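PDB 2JKS: bradyzoite surface antigen BSR4 from Toxoplasma gondii, which is displayed on the surface of the bradyzoite stage as a member of the SAG1-related superfamily, binds zinc ions, and has no firmly established molecular role. Local coordinates for residues 31-36 with 157-162; 44-49 with 116-121; 181-186 with 299-304; 195-200 with 256-261. All blocks are in the same frame, centred on the assembly; numbering follows the deposited sequence.

Contact 1: residues 31-36 with 157-162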
loop_
_atom_site.group_PDB
_atom_site.type_symbol
_atom_site.label_atom_id
_atom_site.label_comp_id
_atom_site.label_asym_id
_atom_site.label_seq_id
_atom_site.Cartn_x
_atom_site.Cartn_y
_atom_site.Cartn_z
ATOM N N GLY A 31 5.847 4.726 -20.641
ATOM C CA GLY A 31 6.703 5.327 -19.652
ATOM C C GLY A 31 6.046 5.097 -18.316
ATOM O O GLY A 31 4.972 4.513 -18.269
ATOM N N SER A 32 6.720 5.512 -17.243
ATOM C CA SER A 32 6.270 5.197 -15.872
ATOM C C SER A 32 6.480 6.391 -15.030
ATOM O O SER A 32 7.282 7.236 -15.371
ATOM C CB SER A 32 7.063 4.050 -15.249
ATOM O OG SER A 32 6.688 2.876 -15.912
ATOM N N LEU A 33 5.751 6.456 -13.908
ATOM C CA LEU A 33 6.160 7.341 -12.810
ATOM C C LEU A 33 5.715 6.690 -11.499
ATOM O O LEU A 33 4.936 5.743 -11.523
ATOM C CB LEU A 33 5.575 8.717 -12.970
ATOM C CG LEU A 33 4.077 8.788 -13.115
ATOM C CD1 LEU A 33 3.419 9.005 -11.701
ATOM C CD2 LEU A 33 3.800 9.986 -14.008
ATOM N N THR A 34 6.234 7.165 -10.374
ATOM C CA THR A 34 5.952 6.537 -9.075
ATOM C C THR A 34 5.351 7.544 -8.119
ATOM O O THR A 34 5.870 8.669 -8.001
ATOM C CB THR A 34 7.255 5.926 -8.454
ATOM O OG1 THR A 34 7.724 4.908 -9.331
ATOM C CG2 THR A 34 7.016 5.347 -7.033
ATOM N N LEU A 35 4.252 7.169 -7.456
ATOM C CA LEU A 35 3.724 7.973 -6.346
ATOM C C LEU A 35 4.111 7.337 -5.019
ATOM O O LEU A 35 4.215 6.111 -4.898
ATOM C CB LEU A 35 2.196 8.171 -6.427
ATOM C CG LEU A 35 1.676 8.934 -7.649
ATOM C CD1 LEU A 35 0.171 8.893 -7.687
ATOM C CD2 LEU A 35 2.214 10.389 -7.693
ATOM N N SER A 36 4.364 8.200 -4.037
ATOM C CA SER A 36 4.744 7.773 -2.692
ATOM C C SER A 36 4.630 8.953 -1.727
ATOM O O SER A 36 4.374 10.082 -2.160
ATOM C CB SER A 36 6.192 7.287 -2.650
ATOM O OG SER A 36 7.074 8.251 -3.211
ATOM N N LEU A 157 0.862 4.835 -19.766
ATOM C CA LEU A 157 1.523 5.281 -18.553
ATOM C C LEU A 157 1.326 4.267 -17.441
ATOM O O LEU A 157 0.209 4.004 -17.059
ATOM C CB LEU A 157 0.984 6.662 -18.094
ATOM C CG LEU A 157 1.633 7.253 -16.822
ATOM C CD1 LEU A 157 3.134 7.493 -16.995
ATOM C CD2 LEU A 157 0.929 8.543 -16.349
ATOM N N THR A 158 2.419 3.710 -16.929
ATOM C CA THR A 158 2.351 2.898 -15.742
ATOM C C THR A 158 2.604 3.785 -14.500
ATOM O O THR A 158 3.632 4.445 -14.403
ATOM C CB THR A 158 3.343 1.714 -15.800
ATOM O OG1 THR A 158 3.046 0.895 -16.953
ATOM C CG2 THR A 158 3.280 0.866 -14.530
ATOM N N VAL A 159 1.674 3.769 -13.542
ATOM C CA VAL A 159 1.895 4.480 -12.282
ATOM C C VAL A 159 2.060 3.435 -11.188
ATOM O O VAL A 159 1.158 2.645 -10.947
ATOM C CB VAL A 159 0.719 5.425 -11.941
ATOM C CG1 VAL A 159 0.879 6.187 -10.528
ATOM C CG2 VAL A 159 0.350 6.400 -13.212
ATOM N N ASN A 160 3.228 3.453 -10.559
ATOM C CA ASN A 160 3.578 2.634 -9.414
ATOM C C ASN A 160 3.219 3.452 -8.201
ATOM O O ASN A 160 3.474 4.651 -8.181
ATOM C CB ASN A 160 5.089 2.348 -9.488
ATOM C CG ASN A 160 5.434 1.527 -10.713
ATOM O OD1 ASN A 160 4.968 0.400 -10.835
ATOM N ND2 ASN A 160 6.171 2.117 -11.673
ATOM N N VAL A 161 2.559 2.834 -7.235
ATOM C CA VAL A 161 2.231 3.478 -5.976
ATOM C C VAL A 161 2.932 2.658 -4.878
ATOM O O VAL A 161 2.667 1.462 -4.736
ATOM C CB VAL A 161 0.701 3.524 -5.735
ATOM C CG1 VAL A 161 0.396 4.261 -4.453
ATOM C CG2 VAL A 161 -0.033 4.128 -7.002
ATOM N N GLU A 162 3.879 3.288 -4.187
ATOM C CA GLU A 162 4.634 2.595 -3.137
ATOM C C GLU A 162 3.772 2.491 -1.901
ATOM O O GLU A 162 3.063 3.433 -1.565
ATOM C CB GLU A 162 5.912 3.346 -2.808
ATOM C CG GLU A 162 6.803 3.471 -4.038
ATOM C CD GLU A 162 8.194 3.996 -3.747
ATOM O OE1 GLU A 162 8.424 4.539 -2.653
ATOM O OE2 GLU A 162 9.060 3.874 -4.638
HETATM O O HOH W 1 3.906 1.869 -19.326
HETATM O O HOH W 2 7.156 0.889 -14.222
#

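Contact 2: residues 44-49 with 116-121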
loop_
_atom_site.group_PDB
_atom_site.type_symbol
_atom_site.label_atom_id
_atom_site.label_comp_id
_atom_site.label_asym_id
_atom_site.label_seq_id
_atom_site.Cartn_x
_atom_site.Cartn_y
_atom_site.Cartn_z
ATOM N N PHE A 44 -1.574 13.941 -15.756
ATOM C CA PHE A 44 -1.575 13.283 -17.059
ATOM C C PHE A 44 -2.274 14.206 -18.049
ATOM O O PHE A 44 -3.402 14.618 -17.821
ATOM C CB PHE A 44 -2.262 11.902 -16.993
ATOM C CG PHE A 44 -2.138 11.073 -18.270
ATOM C CD1 PHE A 44 -0.942 11.006 -18.973
ATOM C CD2 PHE A 44 -3.237 10.340 -18.740
ATOM C CE1 PHE A 44 -0.814 10.234 -20.119
ATOM C CE2 PHE A 44 -3.130 9.556 -19.888
ATOM C CZ PHE A 44 -1.895 9.501 -20.573
ATOM N N GLU A 45 -1.579 14.532 -19.129
ATOM C CA GLU A 45 -2.158 15.394 -20.159
ATOM C C GLU A 45 -2.070 14.732 -21.533
ATOM O O GLU A 45 -1.072 14.037 -21.839
ATOM C CB GLU A 45 -1.497 16.764 -20.150
ATOM C CG GLU A 45 -1.923 17.631 -21.316
ATOM C CD GLU A 45 -1.357 19.040 -21.234
ATOM O OE1 GLU A 45 -0.405 19.251 -20.437
ATOM O OE2 GLU A 45 -1.871 19.927 -21.983
ATOM N N CYS A 46 -3.126 14.884 -22.330
ATOM C CA CYS A 46 -3.132 14.361 -23.702
ATOM C C CYS A 46 -3.614 15.397 -24.683
ATOM O O CYS A 46 -4.718 15.922 -24.531
ATOM C CB CYS A 46 -3.991 13.117 -23.801
ATOM S SG CYS A 46 -3.359 11.844 -22.704
ATOM N N SER A 47 -2.778 15.696 -25.675
ATOM C CA SER A 47 -3.119 16.728 -26.633
ATOM C C SER A 47 -2.842 16.255 -28.044
ATOM O O SER A 47 -1.998 15.388 -28.269
ATOM C CB SER A 47 -2.405 18.043 -26.305
ATOM O OG SER A 47 -1.014 17.932 -26.481
ATOM N N ALA A 48 -3.594 16.796 -28.991
ATOM C CA ALA A 48 -3.488 16.357 -30.352
ATOM C C ALA A 48 -3.777 17.529 -31.267
ATOM O O ALA A 48 -4.335 18.548 -30.845
ATOM C CB ALA A 48 -4.457 15.228 -30.614
ATOM N N THR A 49 -3.357 17.369 -32.517
ATOM C CA THR A 49 -3.627 18.338 -33.585
ATOM C C THR A 49 -5.113 18.244 -33.952
ATOM O O THR A 49 -5.749 17.218 -33.698
ATOM C CB THR A 49 -2.775 18.022 -34.815
ATOM O OG1 THR A 49 -3.155 16.739 -35.328
ATOM C CG2 THR A 49 -1.292 18.006 -34.450
ATOM N N GLN A 116 -6.745 17.647 -23.038
ATOM C CA GLN A 116 -7.260 17.285 -21.754
ATOM C C GLN A 116 -6.175 16.961 -20.757
ATOM O O GLN A 116 -5.109 16.432 -21.116
ATOM C CB GLN A 116 -8.209 16.116 -21.925
ATOM C CG GLN A 116 -9.353 16.462 -22.885
ATOM C CD GLN A 116 -9.924 15.243 -23.564
ATOM O OE1 GLN A 116 -9.560 14.911 -24.707
ATOM N NE2 GLN A 116 -10.823 14.560 -22.875
ATOM N N LYS A 117 -6.441 17.302 -19.498
ATOM C CA LYS A 117 -5.505 17.027 -18.451
ATOM C C LYS A 117 -6.271 16.540 -17.215
ATOM O O LYS A 117 -7.405 16.972 -16.975
ATOM C CB LYS A 117 -4.639 18.248 -18.166
ATOM C CG LYS A 117 -3.514 17.985 -17.141
ATOM C CD LYS A 117 -2.573 19.166 -17.112
ATOM C CE LYS A 117 -1.544 19.094 -16.028
ATOM N NZ LYS A 117 -0.622 20.270 -16.268
ATOM N N TRP A 118 -5.632 15.634 -16.469
ATOM C CA TRP A 118 -6.167 14.959 -15.297
ATOM C C TRP A 118 -5.116 14.984 -14.200
ATOM O O TRP A 118 -3.918 14.981 -14.490
ATOM C CB TRP A 118 -6.553 13.499 -15.582
ATOM C CG TRP A 118 -7.565 13.330 -16.670
ATOM C CD1 TRP A 118 -8.935 13.273 -16.529
ATOM C CD2 TRP A 118 -7.296 13.216 -18.062
ATOM N NE1 TRP A 118 -9.525 13.117 -17.764
ATOM C CE2 TRP A 118 -8.541 13.074 -18.720
ATOM C CE3 TRP A 118 -6.106 13.179 -18.832
ATOM C CZ2 TRP A 118 -8.636 12.935 -20.119
ATOM C CZ3 TRP A 118 -6.196 13.036 -20.207
ATOM C CH2 TRP A 118 -7.458 12.905 -20.845
ATOM N N SER A 119 -5.589 14.960 -12.951
ATOM C CA SER A 119 -4.760 15.009 -11.740
ATOM C C SER A 119 -5.210 13.872 -10.841
ATOM O O SER A 119 -6.413 13.650 -10.728
ATOM C CB SER A 119 -5.084 16.305 -10.950
ATOM O OG SER A 119 -4.379 17.385 -11.478
ATOM N N LEU A 120 -4.271 13.159 -10.211
ATOM C CA LEU A 120 -4.588 12.146 -9.200
ATOM C C LEU A 120 -3.821 12.542 -7.967
ATOM O O LEU A 120 -2.584 12.609 -7.988
ATOM C CB LEU A 120 -4.240 10.709 -9.658
ATOM C CG LEU A 120 -4.230 9.596 -8.587
ATOM C CD1 LEU A 120 -5.622 9.432 -7.983
ATOM C CD2 LEU A 120 -3.723 8.219 -9.154
ATOM N N GLU A 121 -4.540 12.871 -6.898
ATOM C CA GLU A 121 -3.868 13.283 -5.662
ATOM C C GLU A 121 -4.141 12.212 -4.594
ATOM O O GLU A 121 -5.250 12.050 -4.145
ATOM C CB GLU A 121 -4.367 14.669 -5.185
ATOM C CG GLU A 121 -3.875 15.026 -3.772
ATOM C CD GLU A 121 -4.533 16.263 -3.256
ATOM O OE1 GLU A 121 -5.786 16.262 -3.085
ATOM O OE2 GLU A 121 -3.806 17.240 -3.011
HETATM O O HOH W 3 1.398 18.645 -18.498
#

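Contact 3: residues 181-186 with 299-304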
loop_
_atom_site.group_PDB
_atom_site.type_symbol
_atom_site.label_atom_id
_atom_site.label_comp_id
_atom_site.label_asym_id
_atom_site.label_seq_id
_atom_site.Cartn_x
_atom_site.Cartn_y
_atom_site.Cartn_z
ATOM N N GLY A 181 9.690 -0.901 0.403
ATOM C CA GLY A 181 10.240 0.119 1.272
ATOM C C GLY A 181 9.557 0.305 2.628
ATOM O O GLY A 181 9.893 1.223 3.345
ATOM N N SER A 182 8.604 -0.565 2.984
ATOM C CA SER A 182 7.745 -0.368 4.156
ATOM C C SER A 182 8.433 -0.660 5.462
ATOM O O SER A 182 8.005 -0.155 6.518
ATOM C CB SER A 182 6.533 -1.271 4.066
ATOM O OG SER A 182 5.606 -0.856 3.102
ATOM N N ASN A 183 9.488 -1.487 5.430
ATOM C CA ASN A 183 10.090 -1.991 6.688
ATOM C C ASN A 183 11.610 -1.874 6.768
ATOM O O ASN A 183 12.302 -2.879 6.889
ATOM C CB ASN A 183 9.619 -3.428 6.924
ATOM C CG ASN A 183 8.097 -3.517 7.053
ATOM O OD1 ASN A 183 7.422 -4.068 6.172
ATOM N ND2 ASN A 183 7.552 -2.972 8.137
ATOM N N PRO A 184 12.141 -0.636 6.705
ATOM C CA PRO A 184 13.584 -0.463 6.778
ATOM C C PRO A 184 14.177 -0.950 8.101
ATOM O O PRO A 184 15.330 -1.333 8.130
ATOM C CB PRO A 184 13.753 1.055 6.657
ATOM C CG PRO A 184 12.439 1.620 7.016
ATOM C CD PRO A 184 11.442 0.654 6.546
ATOM N N ASN A 185 13.377 -0.887 9.181
ATOM C CA ASN A 185 13.799 -1.177 10.556
ATOM C C ASN A 185 12.565 -1.684 11.292
ATOM O O ASN A 185 11.433 -1.427 10.871
ATOM C CB ASN A 185 14.212 0.113 11.309
ATOM C CG ASN A 185 15.326 0.817 10.655
ATOM O OD1 ASN A 185 16.377 0.225 10.391
ATOM N ND2 ASN A 185 15.123 2.099 10.358
ATOM N N PRO A 186 12.786 -2.370 12.421
ATOM C CA PRO A 186 11.657 -2.690 13.285
ATOM C C PRO A 186 10.937 -1.424 13.770
ATOM O O PRO A 186 11.561 -0.368 13.943
ATOM C CB PRO A 186 12.309 -3.429 14.477
ATOM C CG PRO A 186 13.548 -4.040 13.845
ATOM C CD PRO A 186 14.054 -2.950 12.909
ATOM N N THR A 299 8.089 -7.483 2.057
ATOM C CA THR A 299 8.695 -7.377 3.390
ATOM C C THR A 299 7.746 -7.670 4.551
ATOM O O THR A 299 6.523 -7.584 4.413
ATOM C CB THR A 299 9.361 -6.014 3.623
ATOM O OG1 THR A 299 8.347 -4.994 3.633
ATOM C CG2 THR A 299 10.455 -5.746 2.574
ATOM N N SER A 300 8.317 -7.955 5.720
ATOM C CA SER A 300 7.516 -8.161 6.938
ATOM C C SER A 300 7.668 -7.008 7.923
ATOM O O SER A 300 8.651 -6.277 7.911
ATOM C CB SER A 300 7.925 -9.450 7.665
ATOM O OG SER A 300 7.782 -10.531 6.779
ATOM N N CYS A 301 6.682 -6.898 8.794
ATOM C CA CYS A 301 6.603 -5.851 9.786
ATOM C C CYS A 301 6.996 -6.384 11.164
ATOM O O CYS A 301 6.280 -7.214 11.745
ATOM C CB CYS A 301 5.175 -5.341 9.788
ATOM S SG CYS A 301 4.753 -4.024 10.967
ATOM N N THR A 302 8.125 -5.881 11.698
ATOM C CA THR A 302 8.610 -6.363 12.975
ATOM C C THR A 302 8.325 -5.306 14.010
ATOM O O THR A 302 8.696 -4.131 13.813
ATOM C CB THR A 302 10.164 -6.606 12.910
ATOM O OG1 THR A 302 10.463 -7.595 11.916
ATOM C CG2 THR A 302 10.744 -6.975 14.260
ATOM N N VAL A 303 7.707 -5.714 15.123
ATOM C CA VAL A 303 7.422 -4.774 16.167
ATOM C C VAL A 303 8.262 -5.198 17.363
ATOM O O VAL A 303 7.987 -6.256 17.955
ATOM C CB VAL A 303 5.893 -4.715 16.508
ATOM C CG1 VAL A 303 5.647 -3.697 17.618
ATOM C CG2 VAL A 303 5.089 -4.418 15.193
ATOM N N LEU A 304 9.263 -4.369 17.689
ATOM C CA LEU A 304 10.142 -4.594 18.830
ATOM C C LEU A 304 9.671 -3.834 20.024
ATOM O O LEU A 304 9.758 -2.603 20.075
ATOM C CB LEU A 304 11.567 -4.172 18.492
ATOM C CG LEU A 304 12.573 -4.428 19.621
ATOM C CD1 LEU A 304 12.680 -5.918 19.956
ATOM C CD2 LEU A 304 13.924 -3.875 19.127
HETATM O O HOH W 4 9.192 -3.397 10.473
#

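Contact 4: residues 195-200 with 256-261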
loop_
_atom_site.group_PDB
_atom_site.type_symbol
_atom_site.label_atom_id
_atom_site.label_comp_id
_atom_site.label_asym_id
_atom_site.label_seq_id
_atom_site.Cartn_x
_atom_site.Cartn_y
_atom_site.Cartn_z
ATOM N N LYS A 195 1.503 3.369 29.548
ATOM C CA LYS A 195 1.301 2.937 28.161
ATOM C C LYS A 195 1.235 1.432 28.164
ATOM O O LYS A 195 2.154 0.809 27.697
ATOM C CB LYS A 195 2.490 3.328 27.254
ATOM C CG LYS A 195 3.207 4.555 27.610
ATOM C CD LYS A 195 2.791 5.623 26.718
ATOM C CE LYS A 195 3.489 5.451 25.322
ATOM N NZ LYS A 195 2.467 5.756 24.259
ATOM N N ASN A 196 0.174 0.865 28.732
ATOM C CA ASN A 196 0.130 -0.555 29.041
ATOM C C ASN A 196 -0.605 -1.361 27.972
ATOM O O ASN A 196 -0.883 -2.528 28.171
ATOM C CB ASN A 196 -0.506 -0.780 30.420
ATOM C CG ASN A 196 -1.966 -0.347 30.444
ATOM O OD1 ASN A 196 -2.274 0.677 29.887
ATOM N ND2 ASN A 196 -2.855 -1.151 31.038
ATOM N N THR A 197 -0.878 -0.741 26.820
ATOM C CA THR A 197 -1.489 -1.469 25.692
ATOM C C THR A 197 -0.626 -1.502 24.423
ATOM O O THR A 197 0.259 -0.724 24.260
ATOM C CB THR A 197 -2.884 -0.950 25.341
ATOM O OG1 THR A 197 -2.759 0.329 24.721
ATOM C CG2 THR A 197 -3.738 -0.831 26.595
ATOM N N LEU A 198 -0.918 -2.458 23.551
ATOM C CA LEU A 198 -0.273 -2.572 22.270
ATOM C C LEU A 198 -1.325 -3.096 21.285
ATOM O O LEU A 198 -1.862 -4.159 21.504
ATOM C CB LEU A 198 0.841 -3.611 22.396
ATOM C CG LEU A 198 1.589 -3.885 21.093
ATOM C CD1 LEU A 198 2.260 -2.638 20.466
ATOM C CD2 LEU A 198 2.612 -5.075 21.330
ATOM N N THR A 199 -1.554 -2.376 20.189
ATOM C CA THR A 199 -2.433 -2.857 19.121
ATOM C C THR A 199 -1.618 -3.053 17.877
ATOM O O THR A 199 -0.904 -2.137 17.451
ATOM C CB THR A 199 -3.546 -1.852 18.814
ATOM O OG1 THR A 199 -4.273 -1.588 20.022
ATOM C CG2 THR A 199 -4.513 -2.400 17.710
ATOM N N ILE A 200 -1.778 -4.222 17.278
ATOM C CA ILE A 200 -1.170 -4.525 16.005
ATOM C C ILE A 200 -2.237 -4.730 14.963
ATOM O O ILE A 200 -3.092 -5.599 15.103
ATOM C CB ILE A 200 -0.322 -5.812 16.093
ATOM C CG1 ILE A 200 0.629 -5.787 17.319
ATOM C CG2 ILE A 200 0.439 -6.084 14.758
ATOM C CD1 ILE A 200 1.709 -4.752 17.283
ATOM N N THR A 256 -5.011 -6.715 20.311
ATOM C CA THR A 256 -4.570 -5.735 21.288
ATOM C C THR A 256 -4.167 -6.432 22.571
ATOM O O THR A 256 -4.970 -7.141 23.207
ATOM C CB THR A 256 -5.699 -4.729 21.577
ATOM O OG1 THR A 256 -5.971 -3.953 20.401
ATOM C CG2 THR A 256 -5.332 -3.830 22.777
ATOM N N LEU A 257 -2.932 -6.188 22.986
ATOM C CA LEU A 257 -2.455 -6.664 24.283
ATOM C C LEU A 257 -2.646 -5.540 25.321
ATOM O O LEU A 257 -2.331 -4.390 25.041
ATOM C CB LEU A 257 -0.969 -7.029 24.172
ATOM C CG LEU A 257 -0.254 -7.384 25.476
ATOM C CD1 LEU A 257 -0.760 -8.688 26.025
ATOM C CD2 LEU A 257 1.271 -7.470 25.218
ATOM N N THR A 258 -3.240 -5.878 26.476
ATOM C CA THR A 258 -3.384 -4.953 27.613
ATOM C C THR A 258 -2.770 -5.642 28.797
ATOM O O THR A 258 -3.261 -6.696 29.237
ATOM C CB THR A 258 -4.864 -4.636 27.924
ATOM O OG1 THR A 258 -5.475 -4.110 26.741
ATOM C CG2 THR A 258 -4.969 -3.630 29.098
ATOM N N ILE A 259 -1.645 -5.110 29.272
ATOM C CA ILE A 259 -1.024 -5.609 30.477
ATOM C C ILE A 259 -1.651 -4.835 31.632
ATOM O O ILE A 259 -1.456 -3.648 31.685
ATOM C CB ILE A 259 0.523 -5.372 30.496
ATOM C CG1 ILE A 259 1.230 -6.130 29.348
ATOM C CG2 ILE A 259 1.115 -5.782 31.811
ATOM C CD1 ILE A 259 2.656 -5.595 29.099
ATOM N N PRO A 260 -2.393 -5.507 32.550
ATOM C CA PRO A 260 -2.990 -4.785 33.690
ATOM C C PRO A 260 -1.918 -3.954 34.427
ATOM O O PRO A 260 -0.749 -4.381 34.571
ATOM C CB PRO A 260 -3.564 -5.919 34.565
ATOM C CG PRO A 260 -3.772 -7.063 33.612
ATOM C CD PRO A 260 -2.741 -6.940 32.566
ATOM N N GLN A 261 -2.257 -2.727 34.819
ATOM C CA GLN A 261 -1.168 -1.799 35.201
ATOM C C GLN A 261 -0.328 -2.236 36.388
ATOM O O GLN A 261 0.814 -1.838 36.497
ATOM C CB GLN A 261 -1.678 -0.371 35.397
ATOM C CG GLN A 261 -2.329 0.185 34.145
ATOM C CD GLN A 261 -2.932 1.545 34.332
ATOM O OE1 GLN A 261 -3.964 1.690 34.982
ATOM N NE2 GLN A 261 -2.326 2.547 33.729
#

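Contact 1: residues 31-36 with 157-162
L33 carries its CG between its own backbone N and carbonyl carbon (chi1 55°), the crowded position, while L157 holds CG anti to its N (chi1 -179°), and the two leucines meet obliquely, L33 CD2 lying 3.9 Å from L157 CD1. The other methyl of L33 rests beside the neighbouring valine, with L33 CD1 4.0 Å from V159 CG1. V159 CG1 also receives L35 CD1, so one valine branch is shared by two leucines of the facing strand.

The backbones are parallel, with a signed crossing angle of -23°, and illustrate how a parallel pair alternates its bonds. L33 uses its N-H on T158 O and its carbonyl on N160 N, straddling V159; L35 does the same around V161, its N 2.7 Å from N160 O. G31 O is gripped twice, by T158 N and by a water that also binds T158 OG1.

The opposite face is polar. S32 OG sits 3.5 Å from T158 CB, and a second water joins S32 OG to N160 ND2, which donates to it. At the far end the extended E162 chain crosses T34 at about a right angle, leaving E162 CG 3.5 Å from T34 CG2, while E162 OE1 lies near S36 CB.

Strand 29-35 is one edge strand of its sheet within this chain. Strand 152-161 is flanked on its other side by the antiparallel strand 132-141, with V159 bonded to F134 through the backbone, and the leucine face packs on A42 and F44 of strand 41-47.

Contact 2: residues 44-49 with 116-121
F44 is the first of three consecutive residues that pair with strand 116-121, and it uses both backbone atoms. Its N donates to W118 O, and F44 O accepts from W118 N at 2.8 Å, making an antiparallel hydrogen-bonded pair. The same oxygen meets the indole at its edge, near the ring plane, with F44 O 3.2 Å from W118 CE3. The two aromatic side chains lie side by side, F44 CD2 coming 4.0 Å from W118 CE3.

E45 follows as a non-hydrogen-bonded pair with K117 on the opposite face. Both chains are extended and cross obliquely, with E45 CB 3.8 Å from K117 CG. Their charged ends stop short of a salt bridge, E45 OE1 being 4.3 Å from K117 NZ; a water donates to E45 OE1 and accepts only a weak bond from the ammonium.

C46 returns to the aromatic face. C46 N binds Q116 O at 2.8 Å, and C46 SG approaches the W118 edge, 4.0 Å from W118 CZ3, while lying over one face of the F44 ring, toward its rim.

Since that sulfur is bonded to C138 of strand 132-141, the disulfide ties two sheets together within an aromatic core, whereas the E45-K117 attraction is probably modest.

Contact 3: residues 181-186 with 299-304
N183 sets its side chain against T299 OG1, the S300 carbonyl and C301, with N183 CB 3.2 Å from S300 O. P186 lies side by side with T302, P186 CB being 3.9 Å from T302 CG2 and 4.2 Å from L304 CB. P186 CA adds a C-H...O contact to T302 O at 3.3 Å.

Between these two points P184 and N185 point away from strand 301-307, and a water bridges the two backbones. It donates to N185 O and accepts from T302 N, each at 3.0 Å.

Bonds to residues outside the pair hold the polar ends. T302 OG1 stands anti to its carbonyl carbon (chi1 -61°) and is hydrogen-bonded to V225 N, while the CG2 branch meets the proline. T299 OG1 binds G179 O, S300 OG binds N226 OD1, and S182 OG is held by R164 O. C301 is anchored by its disulfide to C176.

The arrangement is a loop docked on a disulfide-bearing strand of the second SRS domain. Past P186 the direct pairing takes over, as T302 bonds to V187 through the backbone. The loop leads into an outermost strand, 187-191, parallel to strand 301-307, whose other flank is the antiparallel strand 269-277.

Contact 4: residues 195-200 with 256-261
L198 and L257 exchange both backbone bonds, the shorter from L257 N to L198 O at 2.7 Å, at the middle of an antiparallel pairing whose strand directions differ by 172°.

N196 prolongs this pairing beyond the regular strands. N196 O accepts from I259 N at 2.9 Å, nearly along the C=O axis. Its chi1 of 65° puts CG between the backbone N and carbonyl carbon. N196 ND2 donates to I259 O at 2.9 Å; the acceptor lies in the plane of the N196 amide, whereas the donor stands 40° above the I259 carbonyl plane. Q261 backs this amide, Q261 CG lying 3.4 Å from N196 ND2, and its own NE2 binds T193 O.

Threonines line one face. T199 OG1 and T256 OG1 share a hydrogen bond of 2.9 Å, while T197 and T258 lie side by side, T197 CG2 touching T258 OG1 at 3.7 Å. On the other face L198 and L257 both press on F271 of strand 269-277.

Here the N196 amide, rather than its backbone N, bonds I259 O, and the pairing continues one residue past the strand. A polar outer face backed by leucines turned to the second sheet is the usual division of a beta-sandwich, consistent with the SRS fold.

The four contacts fall into two pairs, one for each SRS domain. Contacts 1 and 2, with centres about 16 Å apart, belong to different sheets that meet in one core, L157 CD2 lying 4.1 Å from F44 CD1. Contacts 3 and 4, about 20 Å between centres, repeat the scheme, with V303 CG2 4.0 Å from I200 CD1. Contacts 1 and 3 come nearest across the domains, about 6 Å between nearest atoms but without touching, whereas the centres of contacts 2 and 4 are about 49 Å apart. E96 and D205, the two zinc ligands of one site, come one from each domain; the side chain of D205 is about 10 Å from that of S182 in contact 3.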